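Local coordinates for protein glutathione synthetase-like effector 30 (Gpa-GSS30-apo) (Globodera pallida, PDB 5OET) that probably serves as an effector of a plant-parasitic nematode and is related to glutathione synthetase, the ligase that adds glycine to gamma-glutamylcysteine at the cost of ATP, at residues A110-Y115 against G479-N484; V160-Q165 against A230-Q235; V186-I191 against L345-R350; K292-P295 against L300-D303; V329-H332 against I336-P339. All coordinates share one frame; numbering follows the deposited sequence.

Contacts 1, 2 and 3 all reach the large mixed sheet. Contact 1 lays helix 98-119 on one face and contact 2 lays helix 225-240 on the other, the centres of the two contacts about 10 Å apart, and the disulfide Cys480 SG to Cys164 SG (2.1 Å) joins the two neighbouring strands. Contact 3 brings His347 to the next strand, 179-188, where Thr188 OG1 lies 2.7 Å from Cys164 O. Contact 5 meets contact 2 through Met162 N and Lys337 O, 3.2 Å apart. Contact 4, a hairpin farther out, touches contact 5 where Arg293 NH1 approaches His332 O at 2.6 Å. The magnesium ligands His406 and Glu426 belong to none of these segments.

Contact 1: residues A110-Y115 against G479-N484; sequences AMLLLY and GCLLGN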
# COMPACT_ATOMS: atom_id res chain seq x y z
N ALA A 110 -16.26 -5.33 28.77
CA ALA A 110 -16.11 -5.04 30.20
C ALA A 110 -15.00 -4.04 30.49
O ALA A 110 -15.13 -3.17 31.36
CB ALA A 110 -15.82 -6.33 30.96
N MET A 111 -13.90 -4.18 29.78
CA MET A 111 -12.73 -3.34 29.99
C MET A 111 -13.00 -1.87 29.60
O MET A 111 -12.62 -0.94 30.32
CB MET A 111 -11.54 -3.90 29.23
CG MET A 111 -10.23 -3.67 29.95
SD MET A 111 -9.93 -4.96 31.15
CE MET A 111 -9.02 -4.00 32.39
N LEU A 112 -13.69 -1.65 28.48
CA LEU A 112 -14.12 -0.30 28.11
C LEU A 112 -15.09 0.26 29.14
O LEU A 112 -14.93 1.38 29.61
CB LEU A 112 -14.75 -0.28 26.72
CG LEU A 112 -13.88 -0.67 25.53
CD1 LEU A 112 -14.71 -0.75 24.25
CD2 LEU A 112 -12.76 0.32 25.37
N LEU A 113 -16.09 -0.52 29.53
CA LEU A 113 -17.06 -0.05 30.51
C LEU A 113 -16.46 0.38 31.84
O LEU A 113 -16.89 1.35 32.40
CB LEU A 113 -18.18 -1.09 30.74
CG LEU A 113 -19.24 -1.25 29.64
CD1 LEU A 113 -20.35 -2.16 30.13
CD2 LEU A 113 -19.81 0.11 29.22
N LEU A 114 -15.45 -0.33 32.33
CA LEU A 114 -14.80 0.04 33.61
C LEU A 114 -14.06 1.38 33.53
O LEU A 114 -14.19 2.20 34.41
CB LEU A 114 -13.83 -1.06 34.04
CG LEU A 114 -12.88 -0.74 35.18
CD1 LEU A 114 -13.65 -0.42 36.44
CD2 LEU A 114 -11.93 -1.89 35.43
N TYR A 115 -13.25 1.58 32.50
CA TYR A 115 -12.49 2.81 32.37
C TYR A 115 -13.37 3.99 31.96
O TYR A 115 -13.10 5.12 32.36
CB TYR A 115 -11.33 2.62 31.37
CG TYR A 115 -10.20 1.84 31.97
CD1 TYR A 115 -9.26 2.46 32.75
CD2 TYR A 115 -10.10 0.48 31.77
CE1 TYR A 115 -8.22 1.74 33.32
CE2 TYR A 115 -9.07 -0.26 32.33
CZ TYR A 115 -8.14 0.38 33.10
OH TYR A 115 -7.14 -0.38 33.64
N GLY A 479 -11.00 -1.93 21.05
CA GLY A 479 -12.44 -1.68 21.11
C GLY A 479 -12.77 -0.20 21.33
O GLY A 479 -12.01 0.51 22.00
N CYS A 480 -13.88 0.26 20.77
CA CYS A 480 -14.32 1.65 20.96
C CYS A 480 -15.72 1.76 21.50
O CYS A 480 -16.57 0.94 21.23
CB CYS A 480 -14.26 2.47 19.67
SG CYS A 480 -12.68 2.48 18.83
N LEU A 481 -15.93 2.87 22.20
CA LEU A 481 -17.20 3.30 22.75
C LEU A 481 -17.60 4.64 22.14
O LEU A 481 -16.75 5.43 21.71
CB LEU A 481 -17.05 3.60 24.24
CG LEU A 481 -17.31 2.56 25.27
CD1 LEU A 481 -17.36 3.20 26.65
CD2 LEU A 481 -18.61 1.89 24.91
N LEU A 482 -18.90 4.90 22.15
CA LEU A 482 -19.42 6.25 22.10
C LEU A 482 -20.38 6.42 23.28
O LEU A 482 -21.40 5.70 23.39
CB LEU A 482 -20.12 6.50 20.79
CG LEU A 482 -20.07 7.91 20.31
CD1 LEU A 482 -18.64 8.38 20.12
CD2 LEU A 482 -20.89 7.97 19.02
N GLY A 483 -20.06 7.34 24.18
CA GLY A 483 -20.78 7.44 25.44
C GLY A 483 -20.92 8.85 25.92
O GLY A 483 -20.16 9.73 25.51
N ASN A 484 -21.91 9.06 26.80
CA ASN A 484 -22.22 10.36 27.36
C ASN A 484 -21.71 10.39 28.78
O ASN A 484 -22.15 9.61 29.59
CB ASN A 484 -23.73 10.60 27.33
CG ASN A 484 -24.13 11.92 27.95
OD1 ASN A 484 -23.79 12.23 29.09
ND2 ASN A 484 -24.88 12.70 27.20
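Leu112 is the side chain that helix 98-119 sets against Gly479, Cys480 and Leu481 of strand 469-484. Its CB comes first, 4.1 Å from Leu481 CG, so the root of one leucine faces the branch point of the other. One atom further, Leu112 CG lies 4.2 Å from Gly479 O. With CG anti to the carbonyl carbon (chi1 -63°) and CD1 extended beyond it, both methyls reach the strand backbone. Leu112 CD1 lies over the peptide that joins Gly479 to Cys480, 3.5 Å from Gly479 C and 3.7 Å from Cys480 N. Leu112 CD2 turns to the carbonyl of the same peptide, 3.5 Å from Gly479 O.

This is a helix laid on a face of the large mixed sheet in a protein of the eukaryotic glutathione synthetase family, whose members have the ATP-grasp fold. The short axes cross at -46° and approach to 8.8 Å. With no side chain at Gly479, the methyls rest directly on the main chain. Cys480 turns its CB away from the helix, to the sheet face packed by helix 225-240, where SG forms the disulfide with Cys164. Leu481 returns to the side of Leu112 and also packs on Phe163 and Phe493 of the flanking strands.

Contact 2: residues V160-Q165 against A230-Q235; sequences VAMFCQ and AETLYQ
Met162 of strand 160-173 meets Thr232 and Leu233 of helix 225-240 where that helix packs on one face of the large mixed sheet. It is a plain helix-on-sheet layer: Met162 and Cys164 point their CB atoms to the helix, whereas Phe163, between them, sends its own to the opposite face and packs on Tyr115 of helix 98-119. The strand is thus sandwiched between two helices. No hydrogen bond crosses to the 230-235 segment, and the whole contact is apolar and buried.

The methionine does most of the reaching. With CG anti to the backbone N (chi1 171°) and the rest of the chain extended, it projects from the sheet, and its far end crosses the side chains of Thr232 and Leu233 at a slant. Thr232 offers its methyl: CG2 lies 3.8 Å from Met162 CG and equally far from Met162 CE, so the methyl faces the angle that the chain makes at SD. The hydroxyl of Thr232 is occupied otherwise, bonding to Met228 O one turn back in its own helix. Leu482 of the neighbouring strand packs on Met162 as well. Leu233 receives the end of the methionine on one branch, its CD2 lying 3.9 Å from Met162 SD and 3.7 Å from the terminal CE.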
# COMPACT_ATOMS: atom_id res chain seq x y z
N VAL A 160 -20.73 14.08 25.14
CA VAL A 160 -20.45 12.90 24.33
C VAL A 160 -18.95 12.78 24.07
O VAL A 160 -18.34 13.67 23.47
CB VAL A 160 -21.23 12.90 23.00
CG1 VAL A 160 -20.81 11.74 22.11
CG2 VAL A 160 -22.73 12.83 23.27
N ALA A 161 -18.40 11.67 24.53
CA ALA A 161 -17.00 11.30 24.32
C ALA A 161 -16.97 10.10 23.42
O ALA A 161 -17.86 9.26 23.45
CB ALA A 161 -16.33 10.98 25.65
N MET A 162 -15.92 10.04 22.61
CA MET A 162 -15.56 8.87 21.81
C MET A 162 -14.37 8.26 22.50
O MET A 162 -13.42 8.97 22.80
CB MET A 162 -15.18 9.29 20.41
CG MET A 162 -14.58 8.18 19.57
SD MET A 162 -14.48 8.75 17.88
CE MET A 162 -13.26 7.60 17.26
N PHE A 163 -14.41 6.96 22.76
CA PHE A 163 -13.43 6.34 23.64
C PHE A 163 -12.96 5.04 23.02
O PHE A 163 -13.73 4.08 22.96
CB PHE A 163 -14.07 6.16 25.01
CG PHE A 163 -13.30 5.30 25.95
CD1 PHE A 163 -11.91 5.42 26.05
CD2 PHE A 163 -13.96 4.37 26.74
CE1 PHE A 163 -11.20 4.61 26.93
CE2 PHE A 163 -13.26 3.56 27.62
CZ PHE A 163 -11.89 3.67 27.71
N CYS A 164 -11.73 5.04 22.52
CA CYS A 164 -11.12 3.88 21.88
C CYS A 164 -9.95 3.42 22.76
O CYS A 164 -9.18 4.24 23.26
CB CYS A 164 -10.62 4.21 20.45
SG CYS A 164 -11.87 4.38 19.12
N GLN A 165 -9.85 2.10 22.96
CA GLN A 165 -8.88 1.51 23.86
C GLN A 165 -8.16 0.37 23.17
O GLN A 165 -8.74 -0.28 22.32
CB GLN A 165 -9.59 0.99 25.10
CG GLN A 165 -8.77 0.88 26.38
CD GLN A 165 -9.58 0.27 27.51
OE1 GLN A 165 -10.03 -0.86 27.41
NE2 GLN A 165 -9.77 1.02 28.59
N ALA A 230 -13.16 3.95 11.69
CA ALA A 230 -14.03 4.68 10.78
C ALA A 230 -15.49 4.66 11.23
O ALA A 230 -16.11 5.71 11.32
CB ALA A 230 -13.90 4.12 9.37
N GLU A 231 -16.01 3.47 11.54
CA GLU A 231 -17.41 3.32 11.96
C GLU A 231 -17.73 4.10 13.23
O GLU A 231 -18.86 4.55 13.39
CB GLU A 231 -17.80 1.86 12.18
CG GLU A 231 -17.90 1.01 10.92
CD GLU A 231 -17.98 -0.52 11.21
OE1 GLU A 231 -18.54 -1.25 10.36
OE2 GLU A 231 -17.47 -0.99 12.28
N THR A 232 -16.75 4.26 14.11
CA THR A 232 -16.93 4.98 15.37
C THR A 232 -16.85 6.50 15.18
O THR A 232 -17.59 7.25 15.83
CB THR A 232 -15.88 4.50 16.41
OG1 THR A 232 -15.97 3.08 16.56
CG2 THR A 232 -16.11 5.15 17.76
N LEU A 233 -15.94 6.96 14.32
CA LEU A 233 -15.89 8.38 13.91
C LEU A 233 -17.16 8.84 13.19
O LEU A 233 -17.67 9.92 13.47
CB LEU A 233 -14.67 8.66 13.01
CG LEU A 233 -13.30 8.76 13.69
CD1 LEU A 233 -12.19 8.64 12.65
CD2 LEU A 233 -13.16 10.06 14.49
N TYR A 234 -17.66 8.03 12.26
CA TYR A 234 -18.94 8.29 11.60
C TYR A 234 -20.09 8.43 12.60
O TYR A 234 -20.89 9.35 12.49
CB TYR A 234 -19.26 7.17 10.62
CG TYR A 234 -20.56 7.35 9.85
CD1 TYR A 234 -20.68 8.33 8.90
CD2 TYR A 234 -21.66 6.53 10.07
CE1 TYR A 234 -21.84 8.49 8.16
CE2 TYR A 234 -22.84 6.72 9.37
CZ TYR A 234 -22.92 7.70 8.42
OH TYR A 234 -24.08 7.86 7.72
N GLN A 235 -20.18 7.52 13.57
CA GLN A 235 -21.20 7.61 14.61
C GLN A 235 -21.00 8.85 15.49
O GLN A 235 -21.98 9.43 15.90
CB GLN A 235 -21.25 6.36 15.49
CG GLN A 235 -21.70 5.10 14.79
CD GLN A 235 -23.13 5.15 14.35
OE1 GLN A 235 -24.02 5.54 15.10
NE2 GLN A 235 -23.37 4.77 13.11

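Contact 3: residues V186-I191 against L345-R350; sequences VNTGAI and LSHTKR
Thr188 places its methyl squarely over the imidazole of His347. CG2 lies 3.7 Å from the ring centroid and only 7° off the ring normal, a CH-pi contact with the carbon above the middle of the ring. Thr188 CB stands over the NE2-CD2 side of the His347 ring, 3.9 Å from each of these atoms. Two residues back along the strand, Val186 CG2 lies 4.1 Å from His347 CD2, its side chain running at about a right angle to the histidine's.

His347 comes from a connecting segment: a type I beta turn from Leu345 to Thr348 links helix 342-345 to helix 349-354 beside the end of strand 179-188 of the large sheet.

The next shell fixes both partners. Thr188 has OG1 anti to its main-chain N (chi1 -165°), and that hydroxyl is hydrogen-bonded to Cys164 O of the adjacent strand, which holds the methyl turned to the ring. The ring itself is gripped at both nitrogens: His347 ND1 is hydrogen-bonded to Phe343 O and to Ser346 OG (2.9 Å), while NE2 pairs with Gln165 NE2. Tyr115, on the far side of the imidazole from Thr188, meets it with the ring planes at about 35°.

Farther out, Thr348 is the N-cap of helix 349-354, its OG1 bonded to Met351 N. Beyond it, Lys349 NZ makes a long, weak ion pair with Glu185, just before Val186.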
# COMPACT_ATOMS: atom_id res chain seq x y z
N VAL A 186 -3.12 -0.95 29.48
CA VAL A 186 -4.20 -0.34 28.69
C VAL A 186 -3.76 1.03 28.16
O VAL A 186 -3.05 1.77 28.83
CB VAL A 186 -5.53 -0.19 29.46
CG1 VAL A 186 -6.21 -1.53 29.58
CG2 VAL A 186 -5.34 0.41 30.85
N ASN A 187 -4.17 1.31 26.93
CA ASN A 187 -3.80 2.53 26.23
C ASN A 187 -5.05 3.16 25.65
O ASN A 187 -5.98 2.46 25.24
CB ASN A 187 -2.86 2.20 25.08
CG ASN A 187 -1.63 1.47 25.53
OD1 ASN A 187 -0.79 2.04 26.22
ND2 ASN A 187 -1.54 0.18 25.18
N THR A 188 -5.05 4.49 25.61
CA THR A 188 -6.08 5.26 24.91
C THR A 188 -5.44 6.51 24.32
O THR A 188 -4.27 6.76 24.55
CB THR A 188 -7.27 5.61 25.86
OG1 THR A 188 -8.39 6.04 25.09
CG2 THR A 188 -6.92 6.69 26.89
N GLY A 189 -6.20 7.28 23.56
CA GLY A 189 -5.67 8.48 22.94
C GLY A 189 -4.93 8.16 21.66
O GLY A 189 -5.50 7.53 20.77
N ALA A 190 -3.68 8.58 21.56
CA ALA A 190 -2.96 8.51 20.28
C ALA A 190 -2.47 7.09 20.07
O ALA A 190 -1.30 6.77 20.23
CB ALA A 190 -1.80 9.50 20.24
N ILE A 191 -3.42 6.24 19.69
CA ILE A 191 -3.21 4.81 19.64
C ILE A 191 -2.55 4.42 18.33
O ILE A 191 -3.02 4.80 17.26
CB ILE A 191 -4.57 4.07 19.79
CG1 ILE A 191 -5.04 4.18 21.24
CG2 ILE A 191 -4.45 2.59 19.44
CD1 ILE A 191 -6.54 3.93 21.39
N LEU A 345 -6.07 10.67 32.82
CA LEU A 345 -5.99 10.44 34.26
C LEU A 345 -6.45 9.00 34.64
O LEU A 345 -5.87 8.36 35.52
CB LEU A 345 -6.81 11.51 35.01
CG LEU A 345 -6.64 11.63 36.52
CD1 LEU A 345 -5.21 11.92 36.91
CD2 LEU A 345 -7.56 12.72 37.05
N SER A 346 -7.48 8.49 33.97
CA SER A 346 -7.96 7.13 34.25
C SER A 346 -7.12 6.02 33.61
O SER A 346 -7.42 4.85 33.79
CB SER A 346 -9.43 6.97 33.83
OG SER A 346 -9.58 6.72 32.44
N HIS A 347 -6.07 6.37 32.86
CA HIS A 347 -5.21 5.35 32.24
C HIS A 347 -3.75 5.44 32.69
O HIS A 347 -2.86 4.83 32.10
CB HIS A 347 -5.31 5.44 30.71
CG HIS A 347 -6.61 4.94 30.18
ND1 HIS A 347 -7.82 5.53 30.48
CD2 HIS A 347 -6.89 3.90 29.37
CE1 HIS A 347 -8.79 4.87 29.87
NE2 HIS A 347 -8.25 3.87 29.19
N THR A 348 -3.50 6.16 33.77
CA THR A 348 -2.20 6.06 34.39
C THR A 348 -2.00 4.63 34.85
O THR A 348 -2.96 3.88 35.04
CB THR A 348 -2.03 7.01 35.61
OG1 THR A 348 -2.93 6.65 36.66
CG2 THR A 348 -2.23 8.47 35.19
N LYS A 349 -0.75 4.27 35.03
CA LYS A 349 -0.41 2.94 35.53
C LYS A 349 -0.72 2.86 37.01
O LYS A 349 -0.94 1.78 37.53
CB LYS A 349 1.06 2.62 35.26
CG LYS A 349 1.34 1.20 34.81
CD LYS A 349 2.55 1.20 33.90
CE LYS A 349 2.24 1.80 32.53
NZ LYS A 349 3.36 2.68 32.12
N ARG A 350 -0.71 4.00 37.70
CA ARG A 350 -1.21 4.10 39.07
C ARG A 350 -2.64 3.56 39.19
O ARG A 350 -2.96 2.78 40.08
CB ARG A 350 -1.13 5.56 39.53
CG ARG A 350 -1.82 5.90 40.85
CD ARG A 350 -1.34 5.03 41.98
NE ARG A 350 -2.04 5.34 43.21
CZ ARG A 350 -1.92 4.66 44.35
NH1 ARG A 350 -1.13 3.61 44.43
NH2 ARG A 350 -2.60 5.04 45.42

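Contact 4: residues K292-P295 against L300-D303; sequences KRDP and LILD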
# COMPACT_ATOMS: atom_id res chain seq x y z
N LYS A 292 -9.97 28.61 16.33
CA LYS A 292 -10.43 29.41 17.46
C LYS A 292 -11.73 28.79 17.95
O LYS A 292 -12.27 27.86 17.33
CB LYS A 292 -10.57 30.92 17.14
CG LYS A 292 -11.01 31.31 15.73
CD LYS A 292 -12.51 31.12 15.52
CE LYS A 292 -12.98 31.58 14.14
NZ LYS A 292 -13.08 33.05 13.96
N ARG A 293 -12.17 29.26 19.10
CA ARG A 293 -13.41 28.80 19.68
C ARG A 293 -14.41 29.93 19.52
O ARG A 293 -14.05 31.09 19.64
CB ARG A 293 -13.18 28.48 21.16
CG ARG A 293 -14.34 27.77 21.83
CD ARG A 293 -13.94 27.24 23.20
NE ARG A 293 -13.31 28.30 24.01
CZ ARG A 293 -12.73 28.13 25.19
NH1 ARG A 293 -12.69 26.94 25.79
NH2 ARG A 293 -12.18 29.16 25.78
N ASP A 294 -15.66 29.59 19.22
CA ASP A 294 -16.71 30.60 19.17
C ASP A 294 -16.98 31.12 20.59
O ASP A 294 -17.11 30.33 21.50
CB ASP A 294 -18.02 30.06 18.58
CG ASP A 294 -18.87 31.15 17.90
OD1 ASP A 294 -19.55 31.93 18.64
OD2 ASP A 294 -18.84 31.24 16.64
N PRO A 295 -17.08 32.45 20.77
CA PRO A 295 -17.40 32.96 22.11
C PRO A 295 -18.85 32.76 22.60
O PRO A 295 -19.12 32.98 23.78
CB PRO A 295 -17.09 34.47 21.99
CG PRO A 295 -16.61 34.72 20.60
CD PRO A 295 -17.03 33.55 19.78
N LEU A 300 -15.83 24.76 18.19
CA LEU A 300 -14.49 24.87 17.65
C LEU A 300 -14.63 25.09 16.16
O LEU A 300 -15.30 24.30 15.48
CB LEU A 300 -13.70 23.59 17.93
CG LEU A 300 -12.22 23.55 17.55
CD1 LEU A 300 -11.38 24.42 18.47
CD2 LEU A 300 -11.75 22.10 17.61
N ILE A 301 -13.98 26.15 15.66
CA ILE A 301 -14.07 26.54 14.26
C ILE A 301 -12.70 26.52 13.58
O ILE A 301 -11.72 26.91 14.18
CB ILE A 301 -14.77 27.90 14.18
CG1 ILE A 301 -16.27 27.71 14.49
CG2 ILE A 301 -14.60 28.56 12.82
CD1 ILE A 301 -16.81 28.80 15.35
N LEU A 302 -12.66 26.04 12.34
CA LEU A 302 -11.45 25.91 11.54
C LEU A 302 -11.54 26.89 10.38
O LEU A 302 -12.52 26.89 9.67
CB LEU A 302 -11.33 24.49 10.99
CG LEU A 302 -10.24 24.20 9.94
CD1 LEU A 302 -8.86 24.12 10.56
CD2 LEU A 302 -10.55 22.92 9.18
N ASP A 303 -10.49 27.69 10.19
CA ASP A 303 -10.43 28.77 9.17
C ASP A 303 -11.64 29.69 9.18
O ASP A 303 -12.17 30.07 8.13
CB ASP A 303 -10.26 28.16 7.78
CG ASP A 303 -9.10 27.21 7.69
OD1 ASP A 303 -8.07 27.49 8.33
OD2 ASP A 303 -9.22 26.19 6.97
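Lys292 and Ile301 form the close-knit part of this contact, an antiparallel hydrogen-bonded pair of beta residues. The bond from Ile301 N to Lys292 O is 2.9 Å long and almost straight, with an N-H...O angle of 175°. Its companion from Lys292 N to Ile301 O is longer, 3.3 Å, and more bent at 154°, though it still lies in the carbonyl plane. Next to them Arg293 and Leu300 make a non-hydrogen-bonded pair. Leu300 curls its CD1 back to 3.7 Å from Lys292 O, and on the same face it packs on Val311 and Ser333, so Leu300 is buried under the rest of the fold. Arg293, pointing to that face too, reaches His332 O with NH1.

The two strands are the arms of a beta hairpin. Strand 300-302 pairs onward with strand 306-314 of the second mixed sheet, and strand 291-293 is the outer arm.

The other face, carrying Lys292 and Ile301, is more open to solvent, and the exposed lysine is its loose part. With CG between the main-chain N and carbonyl carbon (chi1 35°) and a further bend at chi2, Lys292 folds its aliphatic chain obliquely across the isoleucine, CE resting 3.7 Å from Ile301 CG2. Its ammonium goes on to a salt bridge with Asp304. Towards the hairpin loop, Asp294 OD2 lies 3.4 Å from Ile301 CD1, while Asp294 OD1 accepts Asn296 N, as in an Asx turn.

Contact 5: residues V329-H332 against I336-P339; sequences VIDH and IKTP
Lys337 supplies the polar link across this contact by bringing its ammonium to the last carbonyls of helix 325-331. The main hydrogen bond runs from Lys337 NZ to Asp331 O at 2.9 Å. It comes in steeply: the C=O...N angle is 115° and the nitrogen stands 55° out of the carbonyl plane. A second bond, from Lys337 NZ to Ile330 O, is weak at 3.5 Å. NZ also bonds to Ala335 O, so two carbonyls, and more weakly a third, surround the ammonium of this buried side chain, while Ile330 O has another donor in Ser333 OG.

Among charged groups the nearest relation is indirect. Asp331 OD1 lies 5.2 Å from Lys337 NZ, opposite charges without contact, and OD2 is taken by Tyr341 N. The positive charge of the lysine would probably be favoured by the helix C-terminus and, at longer range, by this carboxylate.

Van der Waals contacts involve the lysine's methylenes. Bends at chi2 and chi3 fold the chain back on the helix end. Lys337 CG then lies 4.0 Å from Asp331 OD2, its CD faces Ile330 CG2 at 4.3 Å, and its CE comes to 3.8 Å from Asp331 CA.

The main chain of Lys337 meanwhile bonds to Met162, and Ile336 bonds to Ala309 and Val311. The short, weakly bonded strand 336-337 pairs in parallel with strand 306-314 and, through Met162, also touches the large sheet. Strand 306-314, helix 325-331 and this strand form a beta-alpha-beta crossover, with Lys337 tying the helix's C-terminus to the returning strand.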
# COMPACT_ATOMS: atom_id res chain seq x y z
N VAL A 329 -8.14 24.42 25.19
CA VAL A 329 -9.12 25.23 24.44
C VAL A 329 -9.99 24.33 23.53
O VAL A 329 -11.20 24.52 23.45
CB VAL A 329 -8.43 26.39 23.66
CG1 VAL A 329 -9.31 26.94 22.54
CG2 VAL A 329 -8.02 27.50 24.62
N ILE A 330 -9.38 23.36 22.86
CA ILE A 330 -10.14 22.33 22.13
C ILE A 330 -10.98 21.46 23.09
O ILE A 330 -12.13 21.13 22.80
CB ILE A 330 -9.22 21.41 21.30
CG1 ILE A 330 -8.52 22.20 20.19
CG2 ILE A 330 -10.00 20.24 20.69
CD1 ILE A 330 -7.25 21.54 19.70
N ASP A 331 -10.39 21.06 24.22
CA ASP A 331 -11.05 20.18 25.18
C ASP A 331 -12.29 20.82 25.81
O ASP A 331 -13.27 20.12 26.08
CB ASP A 331 -10.07 19.72 26.28
CG ASP A 331 -10.41 18.33 26.81
OD1 ASP A 331 -11.26 18.20 27.72
OD2 ASP A 331 -9.81 17.36 26.31
N HIS A 332 -12.25 22.14 26.04
CA HIS A 332 -13.39 22.89 26.57
C HIS A 332 -14.13 23.59 25.42
O HIS A 332 -14.13 24.80 25.28
CB HIS A 332 -12.91 23.87 27.66
CG HIS A 332 -13.97 24.22 28.66
ND1 HIS A 332 -14.10 25.48 29.22
CD2 HIS A 332 -14.91 23.44 29.25
CE1 HIS A 332 -15.06 25.45 30.13
NE2 HIS A 332 -15.59 24.24 30.15
N ILE A 336 -16.56 16.78 19.78
CA ILE A 336 -16.37 15.51 20.45
C ILE A 336 -14.87 15.22 20.44
O ILE A 336 -14.23 15.36 19.41
CB ILE A 336 -17.15 14.39 19.76
CG1 ILE A 336 -18.65 14.69 19.84
CG2 ILE A 336 -16.84 13.05 20.42
CD1 ILE A 336 -19.51 13.72 19.04
N LYS A 337 -14.31 14.89 21.60
CA LYS A 337 -12.89 14.54 21.75
C LYS A 337 -12.74 13.04 21.77
O LYS A 337 -13.71 12.31 22.01
CB LYS A 337 -12.29 15.15 23.02
CG LYS A 337 -11.74 16.56 22.87
CD LYS A 337 -12.82 17.60 22.67
CE LYS A 337 -13.71 17.73 23.90
NZ LYS A 337 -14.61 18.91 23.78
N THR A 338 -11.51 12.57 21.55
CA THR A 338 -11.23 11.16 21.21
C THR A 338 -9.99 10.59 21.93
O THR A 338 -9.02 10.24 21.25
CB THR A 338 -10.99 11.02 19.68
OG1 THR A 338 -9.78 11.72 19.33
CG2 THR A 338 -12.18 11.56 18.84
N PRO A 339 -9.98 10.48 23.25
CA PRO A 339 -11.06 10.88 24.12
C PRO A 339 -10.70 12.18 24.82
O PRO A 339 -9.59 12.66 24.66
CB PRO A 339 -11.12 9.71 25.12
CG PRO A 339 -9.70 9.26 25.23
CD PRO A 339 -8.96 9.75 24.02